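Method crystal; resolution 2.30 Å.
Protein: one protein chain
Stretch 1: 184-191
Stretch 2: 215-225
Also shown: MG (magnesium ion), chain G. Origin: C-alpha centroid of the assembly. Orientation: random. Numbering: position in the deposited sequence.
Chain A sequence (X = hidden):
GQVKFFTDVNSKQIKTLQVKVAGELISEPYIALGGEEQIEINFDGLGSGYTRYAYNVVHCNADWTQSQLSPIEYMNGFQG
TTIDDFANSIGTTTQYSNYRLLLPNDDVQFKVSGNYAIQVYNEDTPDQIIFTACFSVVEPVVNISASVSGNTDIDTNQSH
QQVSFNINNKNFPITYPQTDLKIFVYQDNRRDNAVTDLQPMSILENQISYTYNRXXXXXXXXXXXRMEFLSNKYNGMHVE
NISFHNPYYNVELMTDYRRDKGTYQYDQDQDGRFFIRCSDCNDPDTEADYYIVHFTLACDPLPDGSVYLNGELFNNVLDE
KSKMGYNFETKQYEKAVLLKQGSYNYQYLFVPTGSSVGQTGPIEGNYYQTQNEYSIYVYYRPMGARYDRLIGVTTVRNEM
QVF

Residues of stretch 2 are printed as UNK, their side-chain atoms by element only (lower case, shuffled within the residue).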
# COMPACT_ATOMS: atom_id res chain seq x y z
N PHE A 184 -17.91 0.93 12.77
CA PHE A 184 -17.73 -0.45 12.36
C PHE A 184 -16.35 -0.61 11.78
O PHE A 184 -15.91 0.23 10.98
CB PHE A 184 -18.76 -0.86 11.30
CG PHE A 184 -20.12 -1.07 11.88
CD1 PHE A 184 -20.88 -0.01 12.25
CD2 PHE A 184 -20.58 -2.35 12.14
CE1 PHE A 184 -22.13 -0.19 12.83
CE2 PHE A 184 -21.83 -2.54 12.71
CZ PHE A 184 -22.60 -1.46 13.06
N VAL A 185 -15.69 -1.69 12.19
CA VAL A 185 -14.38 -2.06 11.70
C VAL A 185 -14.40 -3.44 11.06
O VAL A 185 -14.83 -4.42 11.66
CB VAL A 185 -13.35 -1.98 12.85
CG1 VAL A 185 -11.98 -2.37 12.36
CG2 VAL A 185 -13.31 -0.55 13.40
N TYR A 186 -13.94 -3.54 9.82
CA TYR A 186 -14.02 -4.78 9.08
C TYR A 186 -12.65 -5.22 8.69
O TYR A 186 -11.88 -4.42 8.14
CB TYR A 186 -14.87 -4.58 7.81
CG TYR A 186 -16.29 -4.15 8.07
CD1 TYR A 186 -17.28 -5.09 8.32
CD2 TYR A 186 -16.66 -2.83 8.04
CE1 TYR A 186 -18.60 -4.71 8.54
CE2 TYR A 186 -17.97 -2.44 8.27
CZ TYR A 186 -18.95 -3.40 8.52
OH TYR A 186 -20.27 -3.05 8.78
N GLN A 187 -12.34 -6.49 8.94
CA GLN A 187 -11.10 -7.09 8.50
C GLN A 187 -11.34 -7.75 7.17
O GLN A 187 -12.31 -8.51 7.02
CB GLN A 187 -10.64 -8.14 9.50
CG GLN A 187 -9.30 -8.79 9.22
CD GLN A 187 -8.99 -9.94 10.19
OE1 GLN A 187 -9.87 -10.70 10.52
NE2 GLN A 187 -7.74 -10.06 10.62
N ASP A 188 -10.46 -7.47 6.20
CA ASP A 188 -10.52 -8.09 4.86
C ASP A 188 -11.96 -8.17 4.31
O ASP A 188 -12.37 -9.19 3.77
CB ASP A 188 -9.82 -9.47 4.84
CG ASP A 188 -8.37 -9.40 5.30
OD1 ASP A 188 -7.73 -8.36 5.07
OD2 ASP A 188 -7.86 -10.36 5.93
N ASN A 189 -12.70 -7.07 4.47
CA ASN A 189 -14.06 -6.97 3.95
C ASN A 189 -15.04 -8.06 4.42
O ASN A 189 -15.97 -8.41 3.70
CB ASN A 189 -13.99 -6.85 2.42
CG ASN A 189 -13.63 -5.42 2.00
OD1 ASN A 189 -14.42 -4.49 2.18
ND2 ASN A 189 -12.44 -5.24 1.49
N ARG A 190 -14.81 -8.59 5.63
CA ARG A 190 -15.61 -9.67 6.19
C ARG A 190 -16.55 -9.04 7.19
O ARG A 190 -16.13 -8.26 8.06
CB ARG A 190 -14.75 -10.68 6.93
CG ARG A 190 -13.98 -11.61 6.00
CD ARG A 190 -12.90 -12.41 6.74
NE ARG A 190 -13.45 -13.11 7.89
CZ ARG A 190 -12.71 -13.70 8.82
NH1 ARG A 190 -11.39 -13.66 8.75
NH2 ARG A 190 -13.29 -14.34 9.82
N ARG A 191 -17.82 -9.41 7.09
CA ARG A 191 -18.79 -9.02 8.10
C ARG A 191 -18.84 -9.96 9.25
O ARG A 191 -19.21 -9.57 10.32
CB ARG A 191 -20.17 -8.91 7.52
CG ARG A 191 -20.27 -7.72 6.57
CD ARG A 191 -21.69 -7.23 6.53
NE ARG A 191 -21.92 -6.26 5.47
CZ ARG A 191 -23.11 -5.73 5.19
NH1 ARG A 191 -24.19 -6.11 5.87
NH2 ARG A 191 -23.22 -4.84 4.20
N UNK A 215 -11.54 -4.84 21.99
CA UNK A 215 -12.34 -5.39 20.89
C UNK A 215 -11.68 -5.17 19.55
O UNK A 215 -12.13 -5.73 18.57
o UNK A 215 -14.84 -5.70 22.64
c UNK A 215 -13.72 -4.72 20.84
n UNK A 215 -14.36 -3.53 22.89
c UNK A 215 -14.38 -4.69 22.20
N UNK A 216 -10.66 -4.31 19.48
CA UNK A 216 -10.03 -3.99 18.23
C UNK A 216 -8.83 -4.88 17.95
O UNK A 216 -8.03 -4.58 17.06
c UNK A 216 -11.51 -1.97 16.53
c UNK A 216 -9.67 -2.52 18.14
c UNK A 216 -10.87 -1.63 17.86
c UNK A 216 -10.46 -0.18 17.89
N UNK A 217 -8.75 -5.98 18.68
CA UNK A 217 -7.72 -6.98 18.48
C UNK A 217 -8.33 -8.15 17.71
O UNK A 217 -9.27 -8.79 18.15
c UNK A 217 -7.14 -7.48 19.81
c UNK A 217 -5.89 -6.70 21.90
c UNK A 217 -6.07 -8.51 19.53
c UNK A 217 -6.52 -6.32 20.57
N UNK A 218 -7.77 -8.41 16.55
CA UNK A 218 -8.29 -9.40 15.62
C UNK A 218 -7.31 -10.52 15.53
O UNK A 218 -6.11 -10.28 15.65
c UNK A 218 -11.51 -6.00 13.66
c UNK A 218 -9.45 -7.83 14.06
c UNK A 218 -10.63 -8.24 13.47
c UNK A 218 -11.67 -7.34 13.29
c UNK A 218 -8.35 -8.79 14.24
c UNK A 218 -10.31 -5.58 14.19
c UNK A 218 -9.29 -6.50 14.39
N UNK A 219 -7.78 -11.74 15.25
CA UNK A 219 -6.75 -12.75 14.90
C UNK A 219 -6.09 -12.41 13.57
O UNK A 219 -6.75 -11.90 12.66
c UNK A 219 -8.96 -13.62 14.62
c UNK A 219 -7.53 -14.05 14.82
c UNK A 219 -9.12 -12.33 15.35
N UNK A 220 -4.80 -12.68 13.47
CA UNK A 220 -4.01 -12.17 12.36
C UNK A 220 -4.22 -12.93 11.07
O UNK A 220 -4.00 -12.38 9.97
c UNK A 220 -2.54 -12.11 12.72
N UNK A 221 -4.61 -14.19 11.17
CA UNK A 221 -4.80 -15.01 9.96
C UNK A 221 -3.51 -15.19 9.19
O UNK A 221 -2.40 -15.14 9.76
N UNK A 222 -3.68 -15.38 7.89
CA UNK A 222 -2.63 -15.80 6.99
C UNK A 222 -2.93 -15.16 5.63
O UNK A 222 -4.04 -14.66 5.40
c UNK A 222 -2.61 -17.32 6.84
c UNK A 222 -1.24 -17.86 6.39
n UNK A 222 -1.03 -19.15 6.56
o UNK A 222 -0.42 -17.13 5.88
N UNK A 223 -1.93 -15.16 4.75
CA UNK A 223 -2.17 -14.73 3.37
C UNK A 223 -3.09 -15.75 2.76
O UNK A 223 -3.00 -16.95 3.04
c UNK A 223 0.23 -13.71 3.19
o UNK A 223 0.64 -11.64 4.27
c UNK A 223 -0.16 -12.27 3.54
o UNK A 223 -1.24 -11.75 3.13
c UNK A 223 -0.88 -14.57 2.54
N UNK A 224 -3.99 -15.25 1.94
CA UNK A 224 -4.99 -16.08 1.33
C UNK A 224 -4.27 -16.99 0.36
O UNK A 224 -3.17 -16.67 -0.18
c UNK A 224 -9.34 -14.30 2.26
c UNK A 224 -6.69 -13.53 2.30
c UNK A 224 -6.05 -15.24 0.58
c UNK A 224 -7.62 -12.90 3.12
c UNK A 224 -7.06 -14.55 1.47
o UNK A 224 -9.84 -12.63 3.92
c UNK A 224 -8.94 -13.27 3.09
c UNK A 224 -8.42 -14.91 1.45
N UNK A 225 -4.89 -18.14 0.17
CA UNK A 225 -4.50 -19.09 -0.83
C UNK A 225 -4.86 -18.56 -2.20
O UNK A 225 -5.86 -17.82 -2.35
c UNK A 225 -5.94 -22.18 1.00
c UNK A 225 -5.23 -20.42 -0.62
c UNK A 225 -5.07 -23.66 2.77
c UNK A 225 -4.88 -21.14 0.67
n UNK A 225 -5.10 -24.02 4.03
n UNK A 225 -5.85 -22.67 2.36
n UNK A 225 -4.25 -24.29 1.93
MG MG G . -3.28 -10.58 2.93
O HOH W 1 -8.89 -13.36 10.64
O HOH W 2 -9.48 -13.01 6.66
O HOH W 3 -4.38 -11.95 4.55

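Position 215 carries two side-chain carbons, the second bearing one oxygen and one nitrogen: a short amide, N215. It is exposed and leaves stretch 1 alone. At position 216 four carbons fork at the second, which makes it L216. Its CA-to-CB bond points sideways, but chi1 in m and chi2 in t bring the end of the chain nearer, so that CD2 lies 3.9 Å from V185 CG2.

Position 217 also has four carbons, but forked at the first, with one arm two carbons long: I217. Its side chain is out of reach of stretch 1, as strand alternation would suggest, and the next residue turns back toward the contact. Position 218 has one carbon and then a ring of six carbons with no oxygen, hence F218. The ring tip, CZ, packs 3.9 Å from V185 CG1, and Q187 NE2 passes 3.9 Å from F218 CB. The ring thus lies beside both inward-facing residues of the opposing strand.

At position 219 three carbons close a ring onto the backbone N, which can only be P219. The backbone matters more than the ring here: Q187 NE2 donates a hydrogen bond to P219 O at 2.9 Å, nearly straight at 166°. Position 220 has a single side-chain carbon, A220, pointing away from stretch 1.

Position 221 has no side-chain atoms and is G221. Its phi of 62° by itself favours glycine; an ideal CB would still stand 5.0 Å from Q187 NE2, so crowding by that atom is not the argument. Position 222 repeats the pattern of two carbons, an oxygen and a nitrogen: N222, whose OD1 accepts a hydrogen bond from the backbone N of position 223. Position 223 has three carbons, the third carrying two oxygens: E223. It does not touch stretch 1; its OE1 binds the magnesium ion at 2.4 Å, and a water on that ion donates to N222 O.

Position 224 is one carbon and a six-carbon ring bearing an oxygen, Y224. The OH comes within 3.3 Å of D188 CB and 4.2 Å of R190 CD, and D188 OD2 lies at the ring's edge. Position 225 has three carbons, a nitrogen, and a carbon carrying two more nitrogens: R225, well out of reach.

The contact works in two zones. Along the strands, whose axes run 23° from parallel and approach no closer than 9.5 Å, side chains rather than a backbone ladder fill the gap: V185 meets L216 and F218, and the extended Q187 reaches across to a backbone carbonyl. Beyond them, the type I' turn from Q187 to R190, closed by R190 N to Q187 O at 2.9 Å, presents D188 and R190 to Y224. One water joins these three, donating to D188 OD2 at 3.2 Å, accepting from R190 NH1 at 2.9 Å and hydrogen-bonding Y224 OH at 2.8 Å. The rule is apolar packing between strands, one direct polar link, and a water-bridged turn.

Stretch 2 215-225: NLIFPAGNEYR
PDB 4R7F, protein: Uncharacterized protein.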